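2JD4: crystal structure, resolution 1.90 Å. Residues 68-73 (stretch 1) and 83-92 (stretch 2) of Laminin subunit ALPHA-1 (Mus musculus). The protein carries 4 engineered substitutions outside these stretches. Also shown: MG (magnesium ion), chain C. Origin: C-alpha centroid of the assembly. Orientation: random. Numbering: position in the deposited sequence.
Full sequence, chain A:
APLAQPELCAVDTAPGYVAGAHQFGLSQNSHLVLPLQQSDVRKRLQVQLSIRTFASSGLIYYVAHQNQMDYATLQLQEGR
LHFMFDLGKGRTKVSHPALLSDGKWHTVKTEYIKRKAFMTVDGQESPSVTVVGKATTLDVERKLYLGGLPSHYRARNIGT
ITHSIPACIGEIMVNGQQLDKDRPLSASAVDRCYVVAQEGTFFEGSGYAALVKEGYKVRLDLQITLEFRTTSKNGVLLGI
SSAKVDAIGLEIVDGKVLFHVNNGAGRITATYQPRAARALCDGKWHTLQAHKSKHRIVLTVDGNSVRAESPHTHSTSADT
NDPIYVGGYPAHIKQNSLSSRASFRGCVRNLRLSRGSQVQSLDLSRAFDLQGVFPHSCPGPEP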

# COMPACT_ATOMS: atom_id res chain seq x y z
N GLN A 68 -22.32 -16.94 7.32
CA GLN A 68 -21.03 -17.23 6.72
C GLN A 68 -20.73 -18.70 6.44
O GLN A 68 -19.57 -19.06 6.20
CB GLN A 68 -19.91 -16.64 7.58
CG GLN A 68 -19.88 -15.11 7.58
CD GLN A 68 -18.57 -14.55 8.10
OE1 GLN A 68 -17.50 -14.95 7.65
NE2 GLN A 68 -18.65 -13.61 9.03
N MET A 69 -21.76 -19.54 6.45
CA MET A 69 -21.58 -20.97 6.18
C MET A 69 -21.40 -21.20 4.68
O MET A 69 -20.89 -22.23 4.26
CB MET A 69 -22.78 -21.76 6.70
CG MET A 69 -22.43 -22.77 7.79
SD MET A 69 -21.33 -22.10 9.07
CE MET A 69 -22.52 -21.22 10.12
N ASP A 70 -21.84 -20.22 3.88
CA ASP A 70 -21.71 -20.26 2.43
C ASP A 70 -20.92 -19.00 2.06
O ASP A 70 -21.13 -17.95 2.66
CB ASP A 70 -23.08 -20.18 1.75
CG ASP A 70 -23.85 -21.49 1.81
OD1 ASP A 70 -24.02 -22.02 2.93
OD2 ASP A 70 -24.30 -21.97 0.74
N TYR A 71 -20.02 -19.10 1.09
CA TYR A 71 -19.24 -17.94 0.66
C TYR A 71 -18.51 -18.17 -0.65
O TYR A 71 -18.43 -19.29 -1.14
CB TYR A 71 -18.23 -17.53 1.74
CG TYR A 71 -17.14 -18.56 1.98
CD1 TYR A 71 -16.12 -18.75 1.05
CD2 TYR A 71 -17.15 -19.36 3.12
CE1 TYR A 71 -15.13 -19.72 1.24
CE2 TYR A 71 -16.17 -20.34 3.32
CZ TYR A 71 -15.17 -20.51 2.38
OH TYR A 71 -14.22 -21.49 2.55
N ALA A 72 -18.01 -17.08 -1.22
CA ALA A 72 -17.24 -17.11 -2.46
C ALA A 72 -16.32 -15.90 -2.41
O ALA A 72 -16.76 -14.80 -2.06
CB ALA A 72 -18.15 -17.04 -3.67
N THR A 73 -15.05 -16.08 -2.76
CA THR A 73 -14.10 -14.98 -2.73
C THR A 73 -12.97 -15.13 -3.75
O THR A 73 -12.66 -16.23 -4.21
CB THR A 73 -13.48 -14.84 -1.31
OG1 THR A 73 -12.58 -13.73 -1.27
CG2 THR A 73 -12.73 -16.10 -0.92
N PHE A 83 -9.25 -18.42 -6.28
CA PHE A 83 -10.71 -18.36 -6.26
C PHE A 83 -11.24 -19.53 -5.45
O PHE A 83 -10.94 -20.68 -5.76
CB PHE A 83 -11.24 -18.42 -7.71
CG PHE A 83 -12.73 -18.66 -7.83
CD1 PHE A 83 -13.65 -17.92 -7.07
CD2 PHE A 83 -13.23 -19.59 -8.75
CE1 PHE A 83 -15.04 -18.11 -7.24
CE2 PHE A 83 -14.60 -19.77 -8.92
CZ PHE A 83 -15.51 -19.03 -8.16
N MET A 84 -12.03 -19.25 -4.41
CA MET A 84 -12.59 -20.34 -3.61
C MET A 84 -13.99 -20.03 -3.08
O MET A 84 -14.37 -18.87 -2.88
CB MET A 84 -11.66 -20.66 -2.43
CG MET A 84 -11.68 -19.67 -1.28
SD MET A 84 -10.65 -20.23 0.12
CE MET A 84 -9.02 -19.82 -0.49
N PHE A 85 -14.76 -21.09 -2.86
CA PHE A 85 -16.12 -20.96 -2.36
C PHE A 85 -16.51 -22.22 -1.60
O PHE A 85 -15.88 -23.26 -1.74
CB PHE A 85 -17.10 -20.73 -3.53
CG PHE A 85 -17.05 -21.81 -4.58
CD1 PHE A 85 -17.80 -22.98 -4.43
CD2 PHE A 85 -16.24 -21.67 -5.70
CE1 PHE A 85 -17.74 -23.99 -5.40
CE2 PHE A 85 -16.17 -22.68 -6.66
CZ PHE A 85 -16.93 -23.84 -6.51
N ASP A 86 -17.55 -22.11 -0.78
CA ASP A 86 -18.06 -23.24 0.01
C ASP A 86 -19.57 -23.18 -0.10
O ASP A 86 -20.19 -22.17 0.25
CB ASP A 86 -17.65 -23.09 1.48
CG ASP A 86 -17.82 -24.38 2.28
OD1 ASP A 86 -18.80 -25.12 2.03
OD2 ASP A 86 -16.99 -24.65 3.17
N LEU A 87 -20.17 -24.26 -0.60
CA LEU A 87 -21.62 -24.32 -0.77
C LEU A 87 -22.35 -24.75 0.51
O LEU A 87 -23.57 -24.92 0.50
CB LEU A 87 -21.98 -25.27 -1.91
CG LEU A 87 -21.24 -25.06 -3.24
CD1 LEU A 87 -21.75 -26.06 -4.26
CD2 LEU A 87 -21.45 -23.63 -3.75
N GLY A 88 -21.61 -24.94 1.59
CA GLY A 88 -22.24 -25.34 2.84
C GLY A 88 -21.73 -26.64 3.45
O GLY A 88 -21.98 -26.92 4.62
N LYS A 89 -21.01 -27.44 2.66
CA LYS A 89 -20.48 -28.71 3.16
C LYS A 89 -19.09 -29.05 2.65
O LYS A 89 -18.72 -30.22 2.56
CB LYS A 89 -21.46 -29.84 2.82
CG LYS A 89 -22.81 -29.68 3.48
CD LYS A 89 -23.78 -30.76 3.05
CE LYS A 89 -25.13 -30.58 3.73
NZ LYS A 89 -26.09 -31.65 3.35
N GLY A 90 -18.31 -28.02 2.31
CA GLY A 90 -16.97 -28.26 1.82
C GLY A 90 -16.48 -27.13 0.93
O GLY A 90 -17.28 -26.47 0.27
N ARG A 91 -15.17 -26.92 0.92
CA ARG A 91 -14.59 -25.85 0.12
C ARG A 91 -13.95 -26.33 -1.18
O ARG A 91 -13.29 -27.37 -1.23
CB ARG A 91 -13.55 -25.10 0.96
CG ARG A 91 -12.82 -23.98 0.21
CD ARG A 91 -12.25 -22.96 1.18
NE ARG A 91 -11.08 -23.45 1.89
CZ ARG A 91 -10.76 -23.13 3.14
NH1 ARG A 91 -11.52 -22.30 3.84
NH2 ARG A 91 -9.68 -23.65 3.69
N THR A 92 -14.16 -25.56 -2.25
CA THR A 92 -13.57 -25.86 -3.55
C THR A 92 -12.61 -24.70 -3.82
O THR A 92 -12.95 -23.55 -3.58
CB THR A 92 -14.64 -25.90 -4.67
OG1 THR A 92 -15.60 -26.93 -4.39
CG2 THR A 92 -13.99 -26.18 -6.01
MG MG C . -25.54 -23.79 0.27
O HOH W 1 -25.79 -23.93 2.59
O HOH W 2 -26.56 -25.76 -0.13

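Strands 71-73 and 83-86 run antiparallel, their directions 177° apart and their axes 4.7 Å apart at closest approach. Tyr71 and Asp86 form one hydrogen-bonded pair, with Tyr71 N donating to Asp86 O (3.2 Å) and Asp86 N to Tyr71 O (3.0 Å). Thr73 and Met84 form the next, through Thr73 N to Met84 O (2.9 Å) and Met84 N to Thr73 O (3.1 Å). Between them lies the non-hydrogen-bonded pair Ala72-Phe85, whose CA atoms approach to 4.0 Å; here the Ala72 CA-H points at Met84 O (3.4 Å between CA and O).

Side chains alternate across the sheet. Ala72 and Phe85 share one face, their CB atoms 3.8 Å apart. On the other, the Tyr71 ring receives Asp86 CB over its face, 3.9 Å from the ring centroid, a CH-pi contact, while Met84 CG sits at the ring edge, 4.3 Å from Tyr71 CE1. Thr73 CG2 packs on Met84 CG at 3.7 Å. Arg91 NH1 donates to Tyr71 OH (3.1 Å), although the hydroxyl's position is less certain.

Beyond the strands, magnesium joins the stretches: Asp70 OD2 and Leu87 O each bind MG at 2.3 Å. With the cation between them, Asp70 OD2 and Leu87 O can lie 3.0 Å apart without a hydrogen bond. Water 1, also on the metal, donates to Asp70 OD1 (2.6 Å from its oxygen).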